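Local coordinates for putative PadR-family transcriptional regulatory protein (Bacteroides fragilis, PDB 5H20) that probably acts as a PadR-like transcription factor that binds DNA as a dimer through a winged helix-turn-helix domain, at residues 14-24 with 87-95; 58-66 with 76-87. All coordinates share one frame; numbering follows the deposited sequence.

Interaction 1. Residues 14-24 with 87-95; sequences MLEYCIMLLLH and FLGELEASW. With IPA (isopropyl alcohol), chain F; IPA (isopropyl alcohol), chain G.
Tyr17 is the knob of this helix pair. Its ring fits into a hollow formed by Leu88, Leu91, Glu92 and Trp95. CG lies anti to the backbone N (chi1 173°), which carries the ring across to helix 82-97. Trp95 presents the edge of its five-membered ring to one face of Tyr17. The planes stand at 80° and the ring centroids are 4.5 Å apart. NE1 sits over that face, offset toward the rim. Leu91 CB meets the edge of the Tyr17 ring, 3.7 Å from CE1.

Leu88 is the bump from the other helix. Its CD1 lies near Met20 CB and Leu21, and its CD2 is 3.4 Å from His24 CB. Met20 bends near its end, and its CE reaches both Phe87 CD2 and Leu91 CD2, each at 4.1 Å. Met14 SD adds an oblique Met-aromatic contact to Trp95, 4.0 Å from CH2.

The axes of segments 14-23 and 87-95 come within 10.5 Å and cross at -115°. Tyr17 and Trp95 also make edge-to-face contacts with Trp95 and Tyr17 of the second subunit, so the cluster spans the dimer interface. The chemistry is apolar and aromatic, which implies that shape fit and ring contacts hold these helices together.

Interaction 2. Residues 58-66 with 76-87; sequences NDDLLSYEW and KYYKLTGKGESF. With GLC (alpha-D-glucopyranose), chain E.
Ser63 and Lys79 form a hydrogen-bonded antiparallel pair, as do Glu65 and Tyr77. Four backbone bonds join these two pairs. A water gives bonds to Glu65 OE2 and Tyr77 O.

At the start of helix 82-97, Thr81 OG1 does two jobs. It donates to Asp60 O at 2.7 Å and, as N-cap, accepts from Gly84 N at 2.9 Å. Thr81 N donates to Leu61 O. Asp60 has positive phi and is the C-prime residue of a Schellman motif ending helix 46-58, so the end of one helix is tied to the start of another.

Lys83 is extended. Its NZ donates to Asp59 O at 3.0 Å and makes a longer salt bridge to Asp59 OD1, 3.5 Å away. That carboxylate oxygen also accepts from Asp4 N of the second subunit.

Aromatic contacts gather on the sheet face of Tyr64, Trp66, Lys76 and Tyr78. Lys76 CG lies over a face of both the Tyr64 and Trp66 rings. The chain bends at chi4 (-117°), which turns NZ toward Tyr64 OH in a weak bond. Tyr64 turns its edge toward the face of Tyr78 in an offset edge-to-face pair.

Apolar contacts are Leu62 CD1 with Leu80 CD2 at 3.7 Å and Leu61 CD2 with Phe87 CB at 3.8 Å.

Glucose O3 donates to Lys76 O at 2.7 Å, and Ala30 N and Ser31 N also bind the sugar. The hairpin is consistent with the wing of the winged helix-turn-helix domain of PadR-like regulators.

The centres of interactions 1 and 2 are about 12 Å apart. Along the chain, interaction 2 is nested inside the loop closed by interaction 1. Both use helix 82-97 and share Phe87. Interaction 2 joins the hairpin of strands 62-67 and 75-80 and leads into that helix. Interaction 1 packs the helix farther along against helix 5-23. The two contacts also touch directly: Leu23 CD1 lies 3.7 Å from Leu62 CG, and Met20 O lies 3.5 Å from Leu80 CD1. Both reach the second subunit. The hairpin, the likely wing, is therefore connected to the dimer interface through one continuous helix, as fits a dimeric PadR-like regulator.

Interaction 1. Residues 14-24 with 87-95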
loop_
_atom_site.group_PDB
_atom_site.type_symbol
_atom_site.label_atom_id
_atom_site.label_comp_id
_atom_site.label_asym_id
_atom_site.label_seq_id
_atom_site.Cartn_x
_atom_site.Cartn_y
_atom_site.Cartn_z
ATOM N N MET A 14 2.725 0.728 3.263
ATOM C CA MET A 14 3.083 2.147 3.135
ATOM C C MET A 14 4.547 2.409 3.537
ATOM O O MET A 14 5.298 3.022 2.773
ATOM C CB MET A 14 2.114 3.050 3.897
ATOM C CG MET A 14 0.670 3.026 3.395
ATOM S SD MET A 14 0.441 3.684 1.725
ATOM C CE MET A 14 0.704 5.434 2.017
ATOM N N LEU A 15 4.931 1.910 4.712
ATOM C CA LEU A 15 6.304 2.011 5.225
ATOM C C LEU A 15 7.314 1.292 4.312
ATOM O O LEU A 15 8.377 1.843 4.026
ATOM C CB LEU A 15 6.379 1.508 6.676
ATOM C CG LEU A 15 5.759 2.395 7.779
ATOM C CD1 LEU A 15 5.240 1.585 8.954
ATOM C CD2 LEU A 15 6.753 3.434 8.271
ATOM N N GLU A 16 6.963 0.095 3.829
ATOM C CA GLU A 16 7.811 -0.655 2.879
ATOM C C GLU A 16 8.065 0.091 1.574
ATOM O O GLU A 16 9.176 0.044 1.040
ATOM C CB GLU A 16 7.234 -2.037 2.575
ATOM C CG GLU A 16 7.535 -3.079 3.643
ATOM C CD GLU A 16 6.602 -4.268 3.579
ATOM O OE1 GLU A 16 5.504 -4.162 2.965
ATOM O OE2 GLU A 16 6.949 -5.308 4.167
ATOM N N TYR A 17 7.027 0.762 1.077
ATOM C CA TYR A 17 7.094 1.593 -0.118
ATOM C C TYR A 17 7.970 2.816 0.127
ATOM O O TYR A 17 8.732 3.216 -0.747
ATOM C CB TYR A 17 5.681 2.010 -0.548
ATOM C CG TYR A 17 5.613 3.009 -1.676
ATOM C CD1 TYR A 17 5.568 2.590 -3.010
ATOM C CD2 TYR A 17 5.562 4.383 -1.415
ATOM C CE1 TYR A 17 5.491 3.514 -4.051
ATOM C CE2 TYR A 17 5.480 5.311 -2.448
ATOM C CZ TYR A 17 5.446 4.869 -3.763
ATOM O OH TYR A 17 5.363 5.786 -4.778
ATOM N N CYS A 18 7.842 3.390 1.318
ATOM C CA CYS A 18 8.621 4.543 1.749
ATOM C C CYS A 18 10.124 4.230 1.859
ATOM O O CYS A 18 10.961 5.043 1.448
ATOM C CB CYS A 18 8.072 5.051 3.082
ATOM S SG CYS A 18 8.833 6.581 3.644
ATOM N N ILE A 19 10.449 3.054 2.402
ATOM C CA ILE A 19 11.828 2.556 2.480
ATOM C C ILE A 19 12.434 2.400 1.066
ATOM O O ILE A 19 13.553 2.887 0.803
ATOM C CB ILE A 19 11.919 1.209 3.250
ATOM C CG1 ILE A 19 11.534 1.370 4.718
ATOM C CG2 ILE A 19 13.324 0.618 3.168
ATOM C CD1 ILE A 19 11.152 0.064 5.390
ATOM N N MET A 20 11.686 1.737 0.172
ATOM C CA MET A 20 12.126 1.529 -1.216
ATOM C C MET A 20 12.294 2.859 -1.942
ATOM O O MET A 20 13.273 3.042 -2.683
ATOM C CB MET A 20 11.170 0.615 -1.972
ATOM C CG MET A 20 11.214 -0.825 -1.507
ATOM S SD MET A 20 10.258 -1.907 -2.580
ATOM C CE MET A 20 8.610 -1.679 -1.908
ATOM N N LEU A 21 11.353 3.780 -1.706
ATOM C CA LEU A 21 11.460 5.166 -2.182
ATOM C C LEU A 21 12.747 5.853 -1.731
ATOM O O LEU A 21 13.485 6.374 -2.567
ATOM C CB LEU A 21 10.249 6.016 -1.761
ATOM C CG LEU A 21 9.315 6.567 -2.836
ATOM C CD1 LEU A 21 8.365 7.564 -2.195
ATOM C CD2 LEU A 21 10.065 7.247 -3.978
ATOM N N LEU A 22 13.013 5.835 -0.422
ATOM C CA LEU A 22 14.211 6.465 0.159
ATOM C C LEU A 22 15.527 5.825 -0.295
ATOM O O LEU A 22 16.535 6.515 -0.420
ATOM C CB LEU A 22 14.122 6.546 1.694
ATOM C CG LEU A 22 13.067 7.481 2.329
ATOM C CD1 LEU A 22 12.774 7.087 3.771
ATOM C CD2 LEU A 22 13.456 8.953 2.261
ATOM N N LEU A 23 15.501 4.525 -0.585
ATOM C CA LEU A 23 16.703 3.800 -1.020
ATOM C C LEU A 23 16.994 3.849 -2.526
ATOM O O LEU A 23 18.088 3.479 -2.957
ATOM C CB LEU A 23 16.676 2.352 -0.509
ATOM C CG LEU A 23 17.006 2.172 0.977
ATOM C CD1 LEU A 23 16.636 0.773 1.414
ATOM C CD2 LEU A 23 18.472 2.444 1.322
ATOM N N HIS A 24 16.021 4.328 -3.309
ATOM C CA HIS A 24 16.086 4.256 -4.773
ATOM C C HIS A 24 17.211 5.084 -5.391
ATOM O O HIS A 24 17.786 4.671 -6.398
ATOM C CB HIS A 24 14.716 4.539 -5.414
ATOM C CG HIS A 24 14.618 5.841 -6.151
ATOM N ND1 HIS A 24 14.933 5.967 -7.489
ATOM C CD2 HIS A 24 14.219 7.069 -5.742
ATOM C CE1 HIS A 24 14.746 7.218 -7.868
ATOM N NE2 HIS A 24 14.315 7.908 -6.828
ATOM N N PHE A 87 9.971 -3.365 -9.084
ATOM C CA PHE A 87 8.754 -3.387 -8.260
ATOM C C PHE A 87 8.371 -1.986 -7.786
ATOM O O PHE A 87 7.201 -1.640 -7.834
ATOM C CB PHE A 87 8.844 -4.376 -7.081
ATOM C CG PHE A 87 7.556 -4.508 -6.282
ATOM C CD1 PHE A 87 6.340 -4.831 -6.910
ATOM C CD2 PHE A 87 7.563 -4.349 -4.896
ATOM C CE1 PHE A 87 5.159 -4.953 -6.173
ATOM C CE2 PHE A 87 6.385 -4.481 -4.155
ATOM C CZ PHE A 87 5.181 -4.781 -4.794
ATOM N N LEU A 88 9.359 -1.185 -7.371
ATOM C CA LEU A 88 9.145 0.240 -7.058
ATOM C C LEU A 88 8.510 1.014 -8.231
ATOM O O LEU A 88 7.540 1.762 -8.033
ATOM C CB LEU A 88 10.451 0.919 -6.627
ATOM C CG LEU A 88 10.402 2.425 -6.332
ATOM C CD1 LEU A 88 9.656 2.744 -5.037
ATOM C CD2 LEU A 88 11.812 2.972 -6.296
ATOM N N GLY A 89 9.053 0.817 -9.437
ATOM C CA GLY A 89 8.521 1.431 -10.669
ATOM C C GLY A 89 7.063 1.081 -10.947
ATOM O O GLY A 89 6.270 1.942 -11.360
ATOM N N GLU A 90 6.722 -0.188 -10.718
ATOM C CA GLU A 90 5.349 -0.688 -10.803
ATOM C C GLU A 90 4.406 0.059 -9.850
ATOM O O GLU A 90 3.330 0.505 -10.265
ATOM C CB GLU A 90 5.324 -2.196 -10.521
ATOM C CG GLU A 90 3.928 -2.797 -10.352
ATOM C CD GLU A 90 3.959 -4.255 -9.937
ATOM O OE1 GLU A 90 4.900 -4.990 -10.334
ATOM O OE2 GLU A 90 3.022 -4.672 -9.224
ATOM N N LEU A 91 4.836 0.209 -8.598
ATOM C CA LEU A 91 4.041 0.823 -7.523
ATOM C C LEU A 91 3.765 2.316 -7.712
ATOM O O LEU A 91 2.642 2.780 -7.440
ATOM C CB LEU A 91 4.733 0.600 -6.175
ATOM C CG LEU A 91 4.408 -0.533 -5.185
ATOM C CD1 LEU A 91 3.389 -1.580 -5.634
ATOM C CD2 LEU A 91 5.737 -1.166 -4.812
ATOM N N GLU A 92 4.792 3.048 -8.163
ATOM C CA GLU A 92 4.712 4.493 -8.420
ATOM C C GLU A 92 3.745 4.802 -9.561
ATOM O O GLU A 92 2.999 5.789 -9.497
ATOM C CB GLU A 92 6.101 5.081 -8.749
ATOM C CG GLU A 92 7.083 5.131 -7.578
ATOM C CD GLU A 92 8.473 5.636 -7.961
ATOM O OE1 GLU A 92 8.853 5.585 -9.150
ATOM O OE2 GLU A 92 9.206 6.084 -7.055
ATOM N N ALA A 93 3.781 3.956 -10.594
ATOM C CA ALA A 93 2.888 4.047 -11.750
ATOM C C ALA A 93 1.461 3.669 -11.362
ATOM O O ALA A 93 0.499 4.192 -11.930
ATOM C CB ALA A 93 3.398 3.172 -12.894
ATOM N N SER A 94 1.337 2.785 -10.369
ATOM C CA SER A 94 0.049 2.377 -9.810
ATOM C C SER A 94 -0.606 3.458 -8.930
ATOM O O SER A 94 -1.849 3.542 -8.875
ATOM C CB SER A 94 0.192 1.066 -9.029
ATOM O OG SER A 94 0.358 -0.045 -9.894
ATOM N N TRP A 95 0.215 4.255 -8.222
ATOM C CA TRP A 95 -0.298 5.433 -7.499
ATOM C C TRP A 95 -0.740 6.502 -8.473
ATOM O O TRP A 95 -1.696 7.232 -8.203
ATOM C CB TRP A 95 0.756 6.069 -6.601
ATOM C CG TRP A 95 1.120 5.286 -5.435
ATOM C CD1 TRP A 95 2.367 4.860 -5.116
ATOM C CD2 TRP A 95 0.255 4.818 -4.395
ATOM N NE1 TRP A 95 2.347 4.152 -3.947
ATOM C CE2 TRP A 95 1.064 4.109 -3.480
ATOM C CE3 TRP A 95 -1.118 4.930 -4.133
ATOM C CZ2 TRP A 95 0.563 3.524 -2.328
ATOM C CZ3 TRP A 95 -1.628 4.313 -2.981
ATOM C CH2 TRP A 95 -0.780 3.611 -2.092
HETATM C C1 IPA F . -0.365 -4.744 -9.330
HETATM C C2 IPA F . -0.551 -3.395 -8.652
HETATM C C3 IPA F . -1.526 -3.556 -7.496
HETATM O O2 IPA F . 0.703 -2.888 -8.178
HETATM C C1 IPA G . -4.588 -1.452 -7.906
HETATM C C2 IPA G . -4.403 -0.417 -9.005
HETATM C C3 IPA G . -4.955 0.924 -8.544
HETATM O O2 IPA G . -3.008 -0.280 -9.293
#

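Interaction 2. Residues 58-66 with 76-87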
loop_
_atom_site.group_PDB
_atom_site.type_symbol
_atom_site.label_atom_id
_atom_site.label_comp_id
_atom_site.label_asym_id
_atom_site.label_seq_id
_atom_site.Cartn_x
_atom_site.Cartn_y
_atom_site.Cartn_z
ATOM N N ASN A 58 14.544 -10.299 2.486
ATOM C CA ASN A 58 14.138 -11.699 2.320
ATOM C C ASN A 58 13.412 -11.974 1.007
ATOM O O ASN A 58 13.536 -13.058 0.445
ATOM C CB ASN A 58 13.310 -12.186 3.518
ATOM C CG ASN A 58 14.168 -12.537 4.727
ATOM O OD1 ASN A 58 15.397 -12.611 4.641
ATOM N ND2 ASN A 58 13.522 -12.761 5.864
ATOM N N ASP A 59 12.676 -10.977 0.525
ATOM C CA ASP A 59 12.035 -11.041 -0.784
ATOM C C ASP A 59 12.938 -10.477 -1.903
ATOM O O ASP A 59 12.482 -10.255 -3.027
ATOM C CB ASP A 59 10.668 -10.334 -0.746
ATOM C CG ASP A 59 9.793 -10.682 -1.945
ATOM O OD1 ASP A 59 9.863 -11.830 -2.439
ATOM O OD2 ASP A 59 9.036 -9.803 -2.404
ATOM N N ASP A 60 14.221 -10.263 -1.577
ATOM C CA ASP A 60 15.260 -9.780 -2.515
ATOM C C ASP A 60 14.951 -8.414 -3.162
ATOM O O ASP A 60 15.379 -8.142 -4.292
ATOM C CB ASP A 60 15.580 -10.843 -3.597
ATOM C CG ASP A 60 16.304 -12.074 -3.043
ATOM O OD1 ASP A 60 16.445 -12.236 -1.807
ATOM O OD2 ASP A 60 16.736 -12.902 -3.870
ATOM N N LEU A 61 14.191 -7.580 -2.450
ATOM C CA LEU A 61 13.847 -6.230 -2.895
ATOM C C LEU A 61 14.915 -5.246 -2.431
ATOM O O LEU A 61 15.190 -4.253 -3.104
ATOM C CB LEU A 61 12.459 -5.821 -2.377
ATOM C CG LEU A 61 11.229 -6.532 -2.961
ATOM C CD1 LEU A 61 9.989 -6.261 -2.124
ATOM C CD2 LEU A 61 10.972 -6.153 -4.414
ATOM N N LEU A 62 15.478 -5.542 -1.259
ATOM C CA LEU A 62 16.692 -4.921 -0.743
ATOM C C LEU A 62 17.787 -5.983 -0.616
ATOM O O LEU A 62 17.502 -7.179 -0.559
ATOM C CB LEU A 62 16.427 -4.301 0.628
ATOM C CG LEU A 62 16.027 -2.834 0.857
ATOM C CD1 LEU A 62 14.939 -2.300 -0.072
ATOM C CD2 LEU A 62 15.597 -2.693 2.305
ATOM N N SER A 63 19.036 -5.531 -0.601
ATOM C CA SER A 63 20.181 -6.363 -0.237
ATOM C C SER A 63 21.181 -5.497 0.521
ATOM O O SER A 63 21.122 -4.263 0.439
ATOM C CB SER A 63 20.832 -7.014 -1.464
ATOM O OG SER A 63 21.465 -6.059 -2.294
ATOM N N TYR A 64 22.071 -6.135 1.275
ATOM C CA TYR A 64 23.029 -5.393 2.070
ATOM C C TYR A 64 24.429 -6.008 2.041
ATOM O O TYR A 64 24.622 -7.176 1.664
ATOM C CB TYR A 64 22.513 -5.177 3.521
ATOM C CG TYR A 64 22.457 -6.435 4.352
ATOM C CD1 TYR A 64 23.614 -6.972 4.939
ATOM C CD2 TYR A 64 21.246 -7.099 4.555
ATOM C CE1 TYR A 64 23.562 -8.137 5.694
ATOM C CE2 TYR A 64 21.191 -8.259 5.308
ATOM C CZ TYR A 64 22.344 -8.773 5.869
ATOM O OH TYR A 64 22.255 -9.926 6.611
ATOM N N GLU A 65 25.393 -5.185 2.437
ATOM C CA GLU A 65 26.752 -5.620 2.721
ATOM C C GLU A 65 27.145 -5.083 4.099
ATOM O O GLU A 65 26.664 -4.025 4.534
ATOM C CB GLU A 65 27.730 -5.198 1.616
ATOM C CG GLU A 65 27.310 -4.000 0.769
ATOM C CD GLU A 65 27.932 -3.974 -0.623
ATOM O OE1 GLU A 65 28.930 -4.694 -0.897
ATOM O OE2 GLU A 65 27.392 -3.213 -1.468
ATOM N N TRP A 66 27.957 -5.851 4.811
ATOM C CA TRP A 66 28.441 -5.450 6.129
ATOM C C TRP A 66 29.604 -4.455 5.995
ATOM O O TRP A 66 30.546 -4.689 5.235
ATOM C CB TRP A 66 28.897 -6.671 6.923
ATOM C CG TRP A 66 27.806 -7.628 7.271
ATOM C CD1 TRP A 66 27.480 -8.778 6.611
ATOM C CD2 TRP A 66 26.900 -7.528 8.382
ATOM N NE1 TRP A 66 26.429 -9.399 7.238
ATOM C CE2 TRP A 66 26.051 -8.655 8.329
ATOM C CE3 TRP A 66 26.729 -6.595 9.418
ATOM C CZ2 TRP A 66 25.034 -8.882 9.279
ATOM C CZ3 TRP A 66 25.724 -6.820 10.374
ATOM C CH2 TRP A 66 24.893 -7.958 10.296
ATOM N N LYS A 76 24.884 -2.783 8.643
ATOM C CA LYS A 76 24.273 -3.228 7.397
ATOM C C LYS A 76 24.099 -2.022 6.478
ATOM O O LYS A 76 23.555 -0.988 6.864
ATOM C CB LYS A 76 22.931 -3.922 7.649
ATOM C CG LYS A 76 23.008 -5.331 8.242
ATOM C CD LYS A 76 21.614 -5.785 8.645
ATOM C CE LYS A 76 21.613 -7.120 9.381
ATOM N NZ LYS A 76 20.886 -8.206 8.662
ATOM N N TYR A 77 24.617 -2.138 5.263
ATOM C CA TYR A 77 24.527 -1.033 4.322
ATOM C C TYR A 77 23.649 -1.482 3.169
ATOM O O TYR A 77 24.008 -2.367 2.393
ATOM C CB TYR A 77 25.919 -0.551 3.921
ATOM C CG TYR A 77 25.984 0.755 3.155
ATOM C CD1 TYR A 77 25.701 1.980 3.772
ATOM C CD2 TYR A 77 26.392 0.769 1.807
ATOM C CE1 TYR A 77 25.792 3.176 3.064
ATOM C CE2 TYR A 77 26.479 1.957 1.095
ATOM C CZ TYR A 77 26.177 3.154 1.726
ATOM O OH TYR A 77 26.257 4.333 1.031
ATOM N N TYR A 78 22.471 -0.881 3.111
ATOM C CA TYR A 78 21.371 -1.377 2.305
ATOM C C TYR A 78 21.285 -0.629 0.998
ATOM O O TYR A 78 21.511 0.579 0.947
ATOM C CB TYR A 78 20.045 -1.176 3.054
ATOM C CG TYR A 78 19.756 -2.075 4.236
ATOM C CD1 TYR A 78 19.109 -3.307 4.061
ATOM C CD2 TYR A 78 20.044 -1.656 5.548
ATOM C CE1 TYR A 78 18.805 -4.123 5.142
ATOM C CE2 TYR A 78 19.730 -2.460 6.642
ATOM C CZ TYR A 78 19.110 -3.691 6.435
ATOM O OH TYR A 78 18.777 -4.495 7.509
ATOM N N LYS A 79 20.931 -1.360 -0.049
ATOM C CA LYS A 79 20.588 -0.773 -1.337
ATOM C C LYS A 79 19.333 -1.441 -1.889
ATOM O O LYS A 79 18.983 -2.557 -1.493
ATOM C CB LYS A 79 21.758 -0.874 -2.320
ATOM C CG LYS A 79 22.085 -2.300 -2.749
ATOM C CD LYS A 79 23.127 -2.354 -3.849
ATOM C CE LYS A 79 22.968 -3.646 -4.634
ATOM N NZ LYS A 79 23.881 -3.702 -5.824
ATOM N N LEU A 80 18.659 -0.739 -2.793
ATOM C CA LEU A 80 17.515 -1.273 -3.503
ATOM C C LEU A 80 18.061 -2.110 -4.678
ATOM O O LEU A 80 18.850 -1.597 -5.481
ATOM C CB LEU A 80 16.678 -0.102 -4.029
ATOM C CG LEU A 80 15.181 0.130 -3.807
ATOM C CD1 LEU A 80 14.638 0.842 -5.028
ATOM C CD2 LEU A 80 14.354 -1.117 -3.542
ATOM N N THR A 81 17.652 -3.382 -4.766
ATOM C CA THR A 81 18.085 -4.301 -5.851
ATOM C C THR A 81 17.456 -3.969 -7.215
ATOM O O THR A 81 16.616 -3.069 -7.315
ATOM C CB THR A 81 17.756 -5.788 -5.549
ATOM O OG1 THR A 81 16.331 -5.963 -5.472
ATOM C CG2 THR A 81 18.437 -6.288 -4.271
ATOM N N GLY A 82 17.864 -4.710 -8.255
ATOM C CA GLY A 82 17.200 -4.682 -9.561
ATOM C C GLY A 82 15.707 -4.983 -9.458
ATOM O O GLY A 82 14.883 -4.251 -10.006
ATOM N N LYS A 83 15.384 -6.059 -8.739
ATOM C CA LYS A 83 14.016 -6.488 -8.459
ATOM C C LYS A 83 13.242 -5.415 -7.652
ATOM O O LYS A 83 12.090 -5.121 -7.960
ATOM C CB LYS A 83 14.026 -7.855 -7.747
ATOM C CG LYS A 83 12.650 -8.459 -7.472
ATOM C CD LYS A 83 12.767 -9.813 -6.777
ATOM C CE LYS A 83 11.397 -10.374 -6.423
ATOM N NZ LYS A 83 11.478 -11.571 -5.538
ATOM N N GLY A 84 13.917 -4.824 -6.663
ATOM C CA GLY A 84 13.416 -3.684 -5.893
ATOM C C GLY A 84 13.075 -2.456 -6.713
ATOM O O GLY A 84 11.999 -1.881 -6.528
ATOM N N GLU A 85 13.984 -2.066 -7.615
ATOM C CA GLU A 85 13.794 -0.935 -8.542
ATOM C C GLU A 85 12.618 -1.145 -9.508
ATOM O O GLU A 85 11.844 -0.210 -9.737
ATOM C CB GLU A 85 15.071 -0.644 -9.368
ATOM C CG GLU A 85 16.290 -0.153 -8.584
ATOM C CD GLU A 85 16.290 1.345 -8.266
ATOM O OE1 GLU A 85 15.385 2.087 -8.714
ATOM O OE2 GLU A 85 17.227 1.794 -7.566
ATOM N N SER A 86 12.509 -2.348 -10.081
ATOM C CA SER A 86 11.393 -2.704 -10.975
ATOM C C SER A 86 10.040 -2.692 -10.239
ATOM O O SER A 86 9.090 -2.067 -10.723
ATOM C CB SER A 86 11.611 -4.063 -11.645
ATOM O OG SER A 86 12.821 -4.080 -12.380
ATOM N N PHE A 87 9.971 -3.365 -9.084
ATOM C CA PHE A 87 8.754 -3.387 -8.260
ATOM C C PHE A 87 8.371 -1.986 -7.786
ATOM O O PHE A 87 7.201 -1.640 -7.834
ATOM C CB PHE A 87 8.844 -4.376 -7.081
ATOM C CG PHE A 87 7.556 -4.508 -6.282
ATOM C CD1 PHE A 87 6.340 -4.831 -6.910
ATOM C CD2 PHE A 87 7.563 -4.349 -4.896
ATOM C CE1 PHE A 87 5.159 -4.953 -6.173
ATOM C CE2 PHE A 87 6.385 -4.481 -4.155
ATOM C CZ PHE A 87 5.181 -4.781 -4.794
HETATM C C1 GLC E . 23.465 0.699 12.241
HETATM C C2 GLC E . 22.852 0.884 10.852
HETATM C C3 GLC E . 21.981 -0.289 10.380
HETATM C C4 GLC E . 22.330 -1.661 10.966
HETATM C C5 GLC E . 22.607 -1.638 12.478
HETATM C C6 GLC E . 23.767 -2.573 12.834
HETATM O O1 GLC E . 23.417 1.956 12.921
HETATM O O2 GLC E . 22.046 2.067 10.852
HETATM O O3 GLC E . 22.024 -0.364 8.950
HETATM O O4 GLC E . 21.235 -2.556 10.725
HETATM O O5 GLC E . 22.789 -0.306 13.027
HETATM O O6 GLC E . 23.320 -3.935 12.767
HETATM O O HOH W 1 24.790 -1.912 -0.444
#